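Exo beta-1,2-glucooligosaccharide sophorohydrolase (non-reducing end) (Parabacteroides distasonis ATCC 8503, PDB 5Z06) hydrolyses linear beta-1,2-glucan and beta-1,2-glucooligosaccharides of four or more units in exo fashion, releasing sophorose from the non-reducing end. Local coordinates at residues Asp7-Phe11 / Glu69-Cys73; Pro185-Leu190 / Glu215-Tyr219. All coordinates share one frame; numbering follows the deposited sequence.

Contact 1: residues Asp7-Phe11 / Glu69-Cys73; sequences DYVFF and EIQYC
Tyr8 stacks on Tyr72 where two antiparallel sheets of the N-terminal beta region come together, one carrying strand 9-11 and the other strand 65-71. The stack is offset: the ring centroids lie 3.9 Å apart and the planes diverge by only 11°. Tyr8 CE1 sits over the centre of the Tyr72 ring, while the phenol oxygen overhangs the root of its partner, Tyr8 OH to Tyr72 CG being 3.3 Å. With CG anti to the backbone N (chi1 -169°), the Tyr8 side chain reaches across to this face, and a hydrogen bond from its hydroxyl group to Leu155 O pins the far end. Trimming Tyr8 to an alanine would probably uncover that face of Tyr72 and leave Leu155 O without its hydroxyl partner. Val9 O meets the Tyr72 ring at its edge, 3.2 Å from Tyr72 CD1, and also accepts from a water that in turn accepts a hydrogen bond from Cys73 N (2.8 Å from Cys73 N to that water). A second water donates to both Phe10 O and Gln71 O, bridging two carbonyls that cannot bond each other. Phe10 brings its ring edge to the backbone, with CD1 3.6 Å from Tyr72 N, and its CZ meets the edge of the Tyr8 ring. Ile70 CG2 packs against Phe10 CB at 3.9 Å and Phe11 CB at 3.8 Å. The chain turns a corner at Phe10, and beyond it Phe11 leads toward the bound calcium ion and Asp175, one of the residues at the metal site. Strand 169-180 pairs with strand 9-11, strand 155-161 lies beside Ile70 and Phe10, and Leu54 of strand 53-59 covers Phe11 and Ile70.

Contact 2: residues Pro185-Leu190 / Glu215-Tyr219; sequences PSVSAL and EDIKY
Glu215, the first residue modelled after a three-residue gap, lays its side chain along Val187 and ends in the Ser188 turn. Its CB lies 4.1 Å from Val187 CG1. A bend at chi2 (-75°) then carries the chain past the backbone, Glu215 CG standing 4.1 Å from Ala189 O, and delivers the carboxylate to Ser188. There Glu215 OE1 lies against Val187 CB at 3.5 Å and does the gripping: Ser188 OG donates to Glu215 OE1 at 2.9 Å from above the carboxylate plane, and two weak backbone bonds join it, from Ser188 N with a strongly bent approach (124°) and from Ala189 N, long but straighter. Three donors, two of them weak, thus converge on one oxygen, which would tend to favour the ionised carboxylate. Further along the segment, Ile217 CG2 meets the apolar side chains, touching Leu190 CD1 at 3.6 Å and Val187 CG1 at 3.9 Å. Asp216 OD2 rests against Pro185 CB (3.5 Å) while forming a salt bridge with Arg82, and a water donates to both Pro185 O and Asp216 O. An inverse gamma turn centred on Asp216 is closed by the bond from Ile217 N to Glu215 O. The chain enters strand 219-225 through a classic beta bulge, Lys218 and Tyr219 lying opposite Val262; the sheet order 232-237, 219-225, 254-262, 275-278 is consistent with a fibronectin type III-like fold.

Overall arrangement
Both segments of contact 1 precede those of contact 2 in the sequence; their centres lie about 22 Å apart and their nearest atoms about 5 Å apart, without touching. Contact 1 joins the two antiparallel sheets of the N-terminal beta region, whereas contact 2 joins loops at the margin of the next, four-stranded sheet, which includes strands 219-225 and 254-262. Strand 169-180 connects them, pairing with strand 9-11 and then running into the loop of 185-190. Arg82 bridges the gap, holding Asp7 and Asp216 by salt bridges, and Lys218 pairs with Glu178. Tyr219 also touches Thr49 of the calcium site, so charges and metal site cluster at the junction between the two beta regions.

Contact 1: residues Asp7-Phe11 / Glu69-Cys73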
loop_
_atom_site.group_PDB
_atom_site.type_symbol
_atom_site.label_atom_id
_atom_site.label_comp_id
_atom_site.label_asym_id
_atom_site.label_seq_id
_atom_site.Cartn_x
_atom_site.Cartn_y
_atom_site.Cartn_z
ATOM N N ASP A 7 1.604 -17.158 -6.126
ATOM C CA ASP A 7 1.856 -17.517 -7.502
ATOM C C ASP A 7 2.517 -16.312 -8.155
ATOM O O ASP A 7 2.133 -15.166 -7.889
ATOM C CB ASP A 7 0.563 -17.882 -8.185
ATOM C CG ASP A 7 -0.129 -19.018 -7.506
ATOM O OD1 ASP A 7 0.558 -20.002 -7.141
ATOM O OD2 ASP A 7 -1.356 -18.919 -7.347
ATOM N N TYR A 8 3.526 -16.577 -8.975
ATOM C CA TYR A 8 4.180 -15.540 -9.765
ATOM C C TYR A 8 3.339 -15.283 -11.017
ATOM O O TYR A 8 3.410 -16.011 -12.031
ATOM C CB TYR A 8 5.565 -15.992 -10.103
ATOM C CG TYR A 8 6.445 -14.941 -10.684
ATOM C CD1 TYR A 8 7.257 -14.168 -9.868
ATOM C CD2 TYR A 8 6.520 -14.749 -12.057
ATOM C CE1 TYR A 8 8.108 -13.231 -10.406
ATOM C CE2 TYR A 8 7.366 -13.799 -12.595
ATOM C CZ TYR A 8 8.150 -13.045 -11.767
ATOM O OH TYR A 8 8.998 -12.111 -12.296
ATOM N N VAL A 9 2.514 -14.245 -10.912
ATOM C CA VAL A 9 1.477 -13.935 -11.887
ATOM C C VAL A 9 1.947 -12.799 -12.780
ATOM O O VAL A 9 2.402 -11.790 -12.285
ATOM C CB VAL A 9 0.179 -13.531 -11.156
ATOM C CG1 VAL A 9 -0.908 -13.064 -12.117
ATOM C CG2 VAL A 9 -0.329 -14.699 -10.328
ATOM N N PHE A 10 1.820 -12.966 -14.091
ATOM C CA PHE A 10 2.064 -11.889 -15.040
ATOM C C PHE A 10 0.804 -11.073 -15.288
ATOM O O PHE A 10 0.873 -9.877 -15.521
ATOM C CB PHE A 10 2.567 -12.450 -16.357
ATOM C CG PHE A 10 3.891 -13.104 -16.242
ATOM C CD1 PHE A 10 5.045 -12.346 -16.275
ATOM C CD2 PHE A 10 3.991 -14.483 -16.076
ATOM C CE1 PHE A 10 6.288 -12.944 -16.156
ATOM C CE2 PHE A 10 5.237 -15.091 -15.967
ATOM C CZ PHE A 10 6.384 -14.324 -16.011
ATOM N N PHE A 11 -0.346 -11.735 -15.296
ATOM C CA PHE A 11 -1.597 -11.032 -15.398
ATOM C C PHE A 11 -2.729 -11.851 -14.836
ATOM O O PHE A 11 -2.894 -13.012 -15.204
ATOM C CB PHE A 11 -1.899 -10.717 -16.852
ATOM C CG PHE A 11 -3.156 -9.949 -17.028
ATOM C CD1 PHE A 11 -3.151 -8.577 -16.887
ATOM C CD2 PHE A 11 -4.348 -10.594 -17.307
ATOM C CE1 PHE A 11 -4.306 -7.853 -17.032
ATOM C CE2 PHE A 11 -5.517 -9.868 -17.447
ATOM C CZ PHE A 11 -5.499 -8.497 -17.313
ATOM N N GLU A 69 4.653 -7.729 -24.724
ATOM C CA GLU A 69 4.973 -8.459 -23.516
ATOM C C GLU A 69 4.070 -8.067 -22.377
ATOM O O GLU A 69 3.622 -6.917 -22.292
ATOM C CB GLU A 69 6.424 -8.250 -23.121
ATOM C CG GLU A 69 6.793 -6.815 -22.842
ATOM C CD GLU A 69 8.203 -6.687 -22.305
ATOM O OE1 GLU A 69 8.384 -6.011 -21.276
ATOM O OE2 GLU A 69 9.133 -7.273 -22.909
ATOM N N ILE A 70 3.821 -9.041 -21.510
ATOM C CA ILE A 70 3.063 -8.864 -20.306
ATOM C C ILE A 70 4.082 -8.956 -19.181
ATOM O O ILE A 70 4.684 -10.004 -18.953
ATOM C CB ILE A 70 1.983 -9.933 -20.174
ATOM C CG1 ILE A 70 1.004 -9.826 -21.339
ATOM C CG2 ILE A 70 1.213 -9.750 -18.879
ATOM C CD1 ILE A 70 1.302 -10.748 -22.486
ATOM N N GLN A 71 4.251 -7.847 -18.485
ATOM C CA GLN A 71 5.295 -7.700 -17.485
ATOM C C GLN A 71 4.812 -8.089 -16.098
ATOM O O GLN A 71 3.709 -7.700 -15.657
ATOM C CB GLN A 71 5.795 -6.281 -17.467
ATOM C CG GLN A 71 6.437 -5.845 -18.767
ATOM C CD GLN A 71 6.459 -4.341 -18.943
ATOM O OE1 GLN A 71 5.937 -3.605 -18.118
ATOM N NE2 GLN A 71 7.058 -3.882 -20.031
ATOM N N TYR A 72 5.651 -8.863 -15.412
ATOM C CA TYR A 72 5.413 -9.163 -14.010
ATOM C C TYR A 72 5.434 -7.841 -13.265
ATOM O O TYR A 72 6.331 -7.052 -13.480
ATOM C CB TYR A 72 6.489 -10.090 -13.415
ATOM C CG TYR A 72 6.342 -10.220 -11.915
ATOM C CD1 TYR A 72 5.301 -10.959 -11.364
ATOM C CD2 TYR A 72 7.223 -9.583 -11.055
ATOM C CE1 TYR A 72 5.152 -11.078 -10.005
ATOM C CE2 TYR A 72 7.083 -9.690 -9.679
ATOM C CZ TYR A 72 6.046 -10.432 -9.156
ATOM O OH TYR A 72 5.908 -10.514 -7.780
ATOM N N CYS A 73 4.434 -7.629 -12.420
ATOM C CA CYS A 73 4.276 -6.377 -11.645
ATOM C C CYS A 73 4.887 -6.612 -10.280
ATOM O O CYS A 73 4.310 -7.351 -9.502
ATOM C CB CYS A 73 2.771 -6.027 -11.506
ATOM S SG CYS A 73 2.383 -4.761 -10.260
HETATM O O HOH W 1 2.199 -9.329 -11.953
HETATM O O HOH W 2 1.445 -7.714 -14.426
#

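Contact 2: residues Pro185-Leu190 / Glu215-Tyr219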
loop_
_atom_site.group_PDB
_atom_site.type_symbol
_atom_site.label_atom_id
_atom_site.label_comp_id
_atom_site.label_asym_id
_atom_site.label_seq_id
_atom_site.Cartn_x
_atom_site.Cartn_y
_atom_site.Cartn_z
ATOM N N PRO A 185 -1.579 -27.358 -6.329
ATOM C CA PRO A 185 -2.117 -27.542 -4.974
ATOM C C PRO A 185 -3.541 -28.083 -5.050
ATOM O O PRO A 185 -4.314 -27.636 -5.894
ATOM C CB PRO A 185 -2.121 -26.128 -4.381
ATOM C CG PRO A 185 -1.144 -25.361 -5.185
ATOM C CD PRO A 185 -1.061 -25.996 -6.545
ATOM N N SER A 186 -3.867 -29.064 -4.224
ATOM C CA SER A 186 -5.237 -29.542 -4.156
ATOM C C SER A 186 -5.774 -29.322 -2.754
ATOM O O SER A 186 -5.054 -28.903 -1.835
ATOM C CB SER A 186 -5.336 -31.009 -4.592
ATOM O OG SER A 186 -4.454 -31.798 -3.830
ATOM N N VAL A 187 -7.071 -29.549 -2.626
ATOM C CA VAL A 187 -7.774 -29.417 -1.365
ATOM C C VAL A 187 -8.533 -30.728 -1.166
ATOM O O VAL A 187 -9.045 -31.295 -2.138
ATOM C CB VAL A 187 -8.718 -28.188 -1.386
ATOM C CG1 VAL A 187 -7.952 -26.939 -1.797
ATOM C CG2 VAL A 187 -9.912 -28.386 -2.317
ATOM N N SER A 188 -8.599 -31.218 0.070
ATOM C CA SER A 188 -9.389 -32.427 0.358
ATOM C C SER A 188 -10.892 -32.149 0.130
ATOM O O SER A 188 -11.574 -32.952 -0.523
ATOM C CB SER A 188 -9.103 -32.966 1.769
ATOM O OG SER A 188 -9.073 -31.922 2.725
ATOM N N ALA A 189 -11.375 -31.002 0.634
ATOM C CA ALA A 189 -12.764 -30.538 0.440
ATOM C C ALA A 189 -12.796 -29.057 0.050
ATOM O O ALA A 189 -12.042 -28.249 0.595
ATOM C CB ALA A 189 -13.571 -30.755 1.708
ATOM N N LEU A 190 -13.679 -28.718 -0.890
ATOM C CA LEU A 190 -13.798 -27.368 -1.432
ATOM C C LEU A 190 -15.140 -26.769 -1.021
ATOM O O LEU A 190 -16.154 -26.911 -1.696
ATOM C CB LEU A 190 -13.637 -27.403 -2.951
ATOM C CG LEU A 190 -13.465 -26.062 -3.675
ATOM C CD1 LEU A 190 -12.166 -25.362 -3.303
ATOM C CD2 LEU A 190 -13.529 -26.264 -5.179
ATOM N N GLU A 215 -7.210 -24.570 3.784
ATOM C CA GLU A 215 -7.122 -25.273 2.500
ATOM C C GLU A 215 -6.571 -24.386 1.355
ATOM O O GLU A 215 -6.969 -23.232 1.202
ATOM C CB GLU A 215 -8.495 -25.840 2.121
ATOM C CG GLU A 215 -8.965 -27.033 2.956
ATOM C CD GLU A 215 -8.249 -28.340 2.603
ATOM O OE1 GLU A 215 -8.851 -29.193 1.919
ATOM O OE2 GLU A 215 -7.083 -28.524 3.005
ATOM N N ASP A 216 -5.687 -24.948 0.535
ATOM C CA ASP A 216 -4.899 -24.167 -0.416
ATOM C C ASP A 216 -5.664 -23.928 -1.740
ATOM O O ASP A 216 -5.356 -24.489 -2.798
ATOM C CB ASP A 216 -3.531 -24.820 -0.628
ATOM C CG ASP A 216 -2.519 -23.864 -1.210
ATOM O OD1 ASP A 216 -2.837 -22.672 -1.394
ATOM O OD2 ASP A 216 -1.395 -24.285 -1.510
ATOM N N ILE A 217 -6.673 -23.070 -1.651
ATOM C CA ILE A 217 -7.493 -22.703 -2.796
ATOM C C ILE A 217 -6.814 -21.627 -3.649
ATOM O O ILE A 217 -5.909 -20.904 -3.187
ATOM C CB ILE A 217 -8.910 -22.252 -2.380
ATOM C CG1 ILE A 217 -8.890 -20.980 -1.534
ATOM C CG2 ILE A 217 -9.617 -23.368 -1.620
ATOM C CD1 ILE A 217 -10.130 -20.148 -1.715
ATOM N N LYS A 218 -7.271 -21.520 -4.893
ATOM C CA LYS A 218 -6.663 -20.592 -5.846
ATOM C C LYS A 218 -7.186 -19.174 -5.586
ATOM O O LYS A 218 -6.427 -18.224 -5.442
ATOM C CB LYS A 218 -6.963 -21.034 -7.277
ATOM C CG LYS A 218 -6.087 -20.380 -8.331
ATOM C CD LYS A 218 -6.596 -20.694 -9.728
ATOM C CE LYS A 218 -5.773 -20.024 -10.810
ATOM N NZ LYS A 218 -4.407 -20.571 -10.898
ATOM N N TYR A 219 -8.499 -19.056 -5.543
ATOM C CA TYR A 219 -9.137 -17.780 -5.325
ATOM C C TYR A 219 -10.575 -17.998 -4.985
ATOM O O TYR A 219 -11.092 -19.108 -5.100
ATOM C CB TYR A 219 -9.003 -16.842 -6.537
ATOM C CG TYR A 219 -9.216 -17.412 -7.943
ATOM C CD1 TYR A 219 -10.434 -17.962 -8.340
ATOM C CD2 TYR A 219 -8.216 -17.289 -8.910
ATOM C CE1 TYR A 219 -10.620 -18.433 -9.632
ATOM C CE2 TYR A 219 -8.395 -17.750 -10.200
ATOM C CZ TYR A 219 -9.597 -18.315 -10.558
ATOM O OH TYR A 219 -9.762 -18.757 -11.842
HETATM O O HOH W 3 -6.165 -26.029 -4.910
#